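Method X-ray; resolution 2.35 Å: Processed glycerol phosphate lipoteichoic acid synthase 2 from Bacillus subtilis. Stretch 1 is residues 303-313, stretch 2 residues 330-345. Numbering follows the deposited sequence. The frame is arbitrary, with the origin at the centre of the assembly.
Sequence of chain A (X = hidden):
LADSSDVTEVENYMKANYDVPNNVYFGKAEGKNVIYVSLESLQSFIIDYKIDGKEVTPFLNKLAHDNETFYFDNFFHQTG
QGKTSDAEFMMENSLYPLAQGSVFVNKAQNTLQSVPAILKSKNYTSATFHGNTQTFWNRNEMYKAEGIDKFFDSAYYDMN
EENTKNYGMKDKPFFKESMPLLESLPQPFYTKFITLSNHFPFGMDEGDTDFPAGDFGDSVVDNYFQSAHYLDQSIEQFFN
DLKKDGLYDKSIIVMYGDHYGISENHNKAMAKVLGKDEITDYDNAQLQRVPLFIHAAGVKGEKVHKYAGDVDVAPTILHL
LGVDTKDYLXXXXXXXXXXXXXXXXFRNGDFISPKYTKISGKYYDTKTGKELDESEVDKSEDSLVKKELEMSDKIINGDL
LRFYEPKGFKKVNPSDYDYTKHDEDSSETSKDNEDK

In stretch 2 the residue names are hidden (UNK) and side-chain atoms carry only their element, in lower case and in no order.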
# COMPACT_ATOMS: atom_id res chain seq x y z
N LYS A 303 -7.57 12.98 -10.24
CA LYS A 303 -6.54 13.33 -9.26
C LYS A 303 -7.24 13.71 -7.98
O LYS A 303 -7.67 14.85 -7.83
CB LYS A 303 -5.71 14.52 -9.78
CG LYS A 303 -5.42 14.43 -11.30
CD LYS A 303 -4.59 13.18 -11.65
CE LYS A 303 -4.97 12.60 -12.94
NZ LYS A 303 -3.97 11.62 -13.41
N VAL A 304 -7.39 12.77 -7.06
CA VAL A 304 -8.17 13.07 -5.83
C VAL A 304 -7.34 13.55 -4.63
O VAL A 304 -6.28 13.01 -4.37
CB VAL A 304 -9.28 11.98 -5.51
CG1 VAL A 304 -9.27 10.83 -6.50
CG2 VAL A 304 -9.26 11.53 -4.09
N HIS A 305 -7.81 14.60 -3.95
CA HIS A 305 -7.05 15.26 -2.86
C HIS A 305 -7.53 14.91 -1.46
O HIS A 305 -7.01 15.43 -0.46
CB HIS A 305 -7.03 16.79 -3.04
CG HIS A 305 -6.66 17.21 -4.42
ND1 HIS A 305 -5.46 16.84 -5.00
CD2 HIS A 305 -7.34 17.90 -5.36
CE1 HIS A 305 -5.43 17.30 -6.24
NE2 HIS A 305 -6.55 17.96 -6.48
N LYS A 306 -8.52 14.04 -1.39
CA LYS A 306 -8.98 13.55 -0.11
C LYS A 306 -7.85 12.87 0.67
O LYS A 306 -7.11 12.07 0.13
CB LYS A 306 -10.11 12.55 -0.32
CG LYS A 306 -11.39 13.17 -0.88
CD LYS A 306 -12.48 12.14 -0.79
CE LYS A 306 -13.72 12.54 -1.57
NZ LYS A 306 -14.60 11.32 -1.63
N TYR A 307 -7.73 13.21 1.95
CA TYR A 307 -6.84 12.51 2.89
C TYR A 307 -7.30 11.06 3.01
O TYR A 307 -8.50 10.81 3.02
CB TYR A 307 -6.83 13.26 4.23
CG TYR A 307 -5.96 14.49 4.16
CD1 TYR A 307 -6.22 15.54 3.27
CD2 TYR A 307 -4.82 14.58 4.94
CE1 TYR A 307 -5.36 16.67 3.19
CE2 TYR A 307 -3.97 15.68 4.88
CZ TYR A 307 -4.23 16.70 4.02
OH TYR A 307 -3.34 17.73 4.02
N ALA A 308 -6.34 10.13 3.03
CA ALA A 308 -6.61 8.70 3.04
C ALA A 308 -5.40 7.93 3.54
O ALA A 308 -4.29 8.41 3.41
CB ALA A 308 -6.98 8.21 1.61
N GLY A 309 -5.59 6.72 4.06
CA GLY A 309 -4.46 5.87 4.47
C GLY A 309 -4.51 4.47 3.87
O GLY A 309 -5.47 4.12 3.20
N ASP A 310 -3.47 3.67 4.09
CA ASP A 310 -3.41 2.29 3.62
C ASP A 310 -4.70 1.47 3.77
O ASP A 310 -5.00 0.72 2.87
CB ASP A 310 -2.32 1.51 4.37
CG ASP A 310 -0.95 1.85 3.92
OD1 ASP A 310 -0.77 2.21 2.71
OD2 ASP A 310 -0.06 1.79 4.79
N VAL A 311 -5.41 1.58 4.92
CA VAL A 311 -6.58 0.72 5.20
C VAL A 311 -7.78 1.07 4.29
O VAL A 311 -8.76 0.30 4.20
CB VAL A 311 -7.02 0.76 6.71
CG1 VAL A 311 -5.96 0.10 7.65
CG2 VAL A 311 -7.34 2.17 7.14
N ASP A 312 -7.69 2.22 3.62
CA ASP A 312 -8.74 2.64 2.70
C ASP A 312 -8.65 1.99 1.31
O ASP A 312 -9.62 2.02 0.58
CB ASP A 312 -8.75 4.16 2.54
CG ASP A 312 -8.88 4.91 3.86
OD1 ASP A 312 -9.45 4.37 4.83
OD2 ASP A 312 -8.46 6.07 3.91
N VAL A 313 -7.50 1.41 0.95
CA VAL A 313 -7.34 0.87 -0.41
C VAL A 313 -8.28 -0.29 -0.75
O VAL A 313 -8.93 -0.28 -1.81
CB VAL A 313 -5.86 0.50 -0.74
CG1 VAL A 313 -5.70 0.09 -2.22
CG2 VAL A 313 -4.96 1.65 -0.46
N UNK A 330 -14.00 -4.23 8.39
CA UNK A 330 -12.88 -3.55 7.78
C UNK A 330 -12.78 -2.17 8.40
O UNK A 330 -13.78 -1.51 8.61
c UNK A 330 -13.08 -3.45 6.28
c UNK A 330 -12.82 -4.75 5.54
se UNK A 330 -13.04 -4.60 3.60
c UNK A 330 -12.23 -6.32 3.13
N UNK A 331 -11.55 -1.74 8.68
CA UNK A 331 -11.31 -0.47 9.34
C UNK A 331 -11.37 0.72 8.38
O UNK A 331 -11.68 1.83 8.80
o UNK A 331 -10.01 -1.28 11.20
c UNK A 331 -9.94 -0.49 10.02
N UNK A 332 -11.08 0.47 7.11
CA UNK A 332 -10.92 1.55 6.13
C UNK A 332 -12.20 2.06 5.47
O UNK A 332 -13.26 1.47 5.57
N UNK A 333 -12.07 3.17 4.78
CA UNK A 333 -13.21 3.82 4.19
C UNK A 333 -12.90 4.04 2.72
O UNK A 333 -11.86 4.58 2.40
o UNK A 333 -14.34 5.98 4.24
c UNK A 333 -13.45 5.14 4.94
N UNK A 334 -13.76 3.55 1.83
CA UNK A 334 -13.64 3.77 0.39
C UNK A 334 -13.35 5.24 0.10
O UNK A 334 -14.14 6.13 0.43
c UNK A 334 -15.02 3.66 -1.79
o UNK A 334 -14.04 4.11 -2.40
o UNK A 334 -16.08 3.46 -2.37
c UNK A 334 -14.95 3.34 -0.29
N UNK A 335 -12.21 5.50 -0.54
CA UNK A 335 -11.80 6.86 -0.83
C UNK A 335 -12.75 7.54 -1.80
O UNK A 335 -12.98 8.74 -1.69
c UNK A 335 -10.32 6.93 -1.35
c UNK A 335 -8.01 5.83 -1.00
c UNK A 335 -9.41 6.13 -0.43
c UNK A 335 -9.80 8.38 -1.38
N UNK A 336 -13.35 6.78 -2.71
CA UNK A 336 -14.25 7.39 -3.70
C UNK A 336 -15.64 7.66 -3.15
O UNK A 336 -16.44 8.29 -3.80
c UNK A 336 -14.33 6.55 -5.00
c UNK A 336 -12.94 6.35 -5.61
c UNK A 336 -12.98 5.47 -6.86
c UNK A 336 -12.27 7.72 -5.87
N UNK A 337 -15.91 7.20 -1.93
CA UNK A 337 -17.20 7.43 -1.29
C UNK A 337 -17.41 8.90 -0.91
O UNK A 337 -16.48 9.55 -0.42
o UNK A 337 -18.50 6.94 0.69
c UNK A 337 -17.34 6.58 -0.04
N UNK A 338 -18.64 9.40 -1.11
CA UNK A 338 -18.97 10.76 -0.68
C UNK A 338 -18.72 10.99 0.81
O UNK A 338 -18.23 12.05 1.20
c UNK A 338 -20.62 11.76 -2.42
c UNK A 338 -20.88 10.69 -3.49
c UNK A 338 -21.69 11.21 -4.71
n UNK A 338 -20.82 11.87 -5.73
c UNK A 338 -20.42 11.12 -1.04
N UNK A 339 -19.05 9.99 1.63
CA UNK A 339 -18.96 10.07 3.08
C UNK A 339 -17.56 9.75 3.62
O UNK A 339 -17.38 9.70 4.85
o UNK A 339 -21.72 6.98 4.47
c UNK A 339 -21.31 8.82 2.94
o UNK A 339 -23.35 7.51 3.10
c UNK A 339 -22.18 7.69 3.54
c UNK A 339 -19.96 9.08 3.72
N UNK A 340 -16.59 9.53 2.74
CA UNK A 340 -15.23 9.08 3.12
C UNK A 340 -14.60 9.91 4.24
O UNK A 340 -14.46 11.13 4.07
n UNK A 340 -12.35 7.70 2.76
n UNK A 340 -10.68 9.01 2.49
c UNK A 340 -11.79 9.69 2.05
c UNK A 340 -14.30 9.05 1.89
c UNK A 340 -12.85 8.86 2.21
c UNK A 340 -11.05 7.82 2.93
N UNK A 341 -14.22 9.27 5.36
CA UNK A 341 -13.58 10.00 6.48
C UNK A 341 -12.15 10.40 6.16
O UNK A 341 -11.45 9.66 5.50
n UNK A 341 -10.66 6.92 8.45
c UNK A 341 -13.69 9.24 7.82
c UNK A 341 -10.04 6.38 7.40
c UNK A 341 -11.43 8.16 8.44
c UNK A 341 -12.87 7.92 7.93
n UNK A 341 -10.08 6.98 6.21
n UNK A 341 -9.40 5.23 7.53
N UNK A 342 -11.71 11.57 6.62
CA UNK A 342 -10.40 12.08 6.25
C UNK A 342 -9.46 12.30 7.42
O UNK A 342 -8.41 12.90 7.26
c UNK A 342 -11.11 13.10 4.07
c UNK A 342 -11.08 14.32 3.17
o UNK A 342 -12.15 14.94 2.98
c UNK A 342 -10.54 13.36 5.46
o UNK A 342 -9.99 14.67 2.67
N UNK A 343 -9.82 11.80 8.59
CA UNK A 343 -8.98 11.87 9.75
C UNK A 343 -8.18 10.55 9.74
O UNK A 343 -8.74 9.49 9.99
c UNK A 343 -9.83 12.00 11.05
c UNK A 343 -10.83 13.21 10.96
c UNK A 343 -8.95 12.18 12.24
N UNK A 344 -6.88 10.62 9.44
CA UNK A 344 -6.10 9.43 9.09
C UNK A 344 -5.23 9.01 10.25
O UNK A 344 -4.28 9.70 10.59
c UNK A 344 -4.69 8.31 7.31
c UNK A 344 -5.23 9.63 7.81
c UNK A 344 -7.30 9.66 6.29
c UNK A 344 -6.01 10.33 6.66
N UNK A 345 -5.55 7.87 10.88
CA UNK A 345 -4.65 7.43 11.96
C UNK A 345 -3.30 6.99 11.43
O UNK A 345 -3.20 6.46 10.31
c UNK A 345 -5.35 6.19 12.55
c UNK A 345 -6.76 7.02 10.77
c UNK A 345 -6.74 6.24 12.07

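Position 330 carries two carbons, a selenium and a terminal carbon in an unbranched chain, which identifies selenomethionine, Met330; it makes no contact with stretch 1, which sets no demand on its type. Position 331 has one carbon and one oxygen, so it is Ser331, a small residue lying beside Val311. Position 332 has no side-chain atoms and is Gly332. Its CA sits 3.2 Å from Val311 O in a CA-H...O contact, and an ideal CB would fall 1.7 Å from Val311 O, so the close approach of the two backbones depends on glycine.

Position 333 again shows one carbon and one oxygen: Ser333. Its backbone N donates to Asp312 OD1 at 2.9 Å with a nearly straight angle, while its hydroxyl is used within its own stretch and elsewhere in the structure. Position 334 has two carbons, the second bearing two oxygens, which with so short a chain means Asp334. Its CA-to-CB bond points away from stretch 1, and its OD1 accepts a bond from the backbone N of position 336, steadying a type I turn.

At 335, four carbons fork at the first, one arm being two carbons long: Ile335. Its CD1 packs 3.7 Å from Ala308 CB and its CG1 lies 3.6 Å from Asp312 CB, a buried apolar filling. Position 336 also has four carbons, but forked at the second, hence Leu336; its CB points away, yet its CD2 comes back to 4.4 Å from Val304 CG1. Position 337, one carbon and one oxygen, whose backbone O takes a weak bond from Lys306 NZ (2.9 Å), is Ser337. It closes the first turn and opens a second, where its short OG accepts from the N of position 339 (3.2 Å). Position 338, four carbons in a row ending in nitrogen, is Lys338, and 339, three carbons with two oxygens on the third, is Glu339; their CA-to-CB bonds point away from stretch 1, and charge suits their exposure.

Position 340 bears one carbon and a five-membered ring of three carbons and two nitrogens: His340. NE2 donates to Tyr307 O at 2.9 Å, and ND1 donates to Ser333 OG at 3.0 Å, so the ring ties stretch 1 to its own loop. Position 341 has three carbons, a nitrogen, then a carbon with two more nitrogens: Arg341. Its CB points away, but the chain folds back to place NH2 2.8 Å from Asp312 OD1 in a salt bridge.

Position 342 has three carbons, the third with two oxygens: Glu342. OE2 accepts from Tyr307 N at 2.8 Å, near the plane of the tyrosine ring. Position 343, one carbon carrying two, is Val343; its CA-to-CB bond points away, and it touches nothing on stretch 1. Position 344, four carbons forked at the first, is Ile344, whose branched apolar chain packs CG1 3.9 Å from Tyr307 CB and brings CD1 3.4 Å from Ala308 N. Position 345, three carbons closing onto N, is Pro345, out of reach and without an N-H to donate.

The contact centres on Asp312: its carboxylate takes Arg341 and the Ser333 backbone, and also holds Gly309 N within stretch 1. Lys306 NZ donates to Ile335 O at 3.0 Å and, weakly, to Ser337 O, while Ile335 and Ile344 supply apolar packing between these polar anchors.

Stretch 2, residues 330-345: MSGSDILSKEHREVIP
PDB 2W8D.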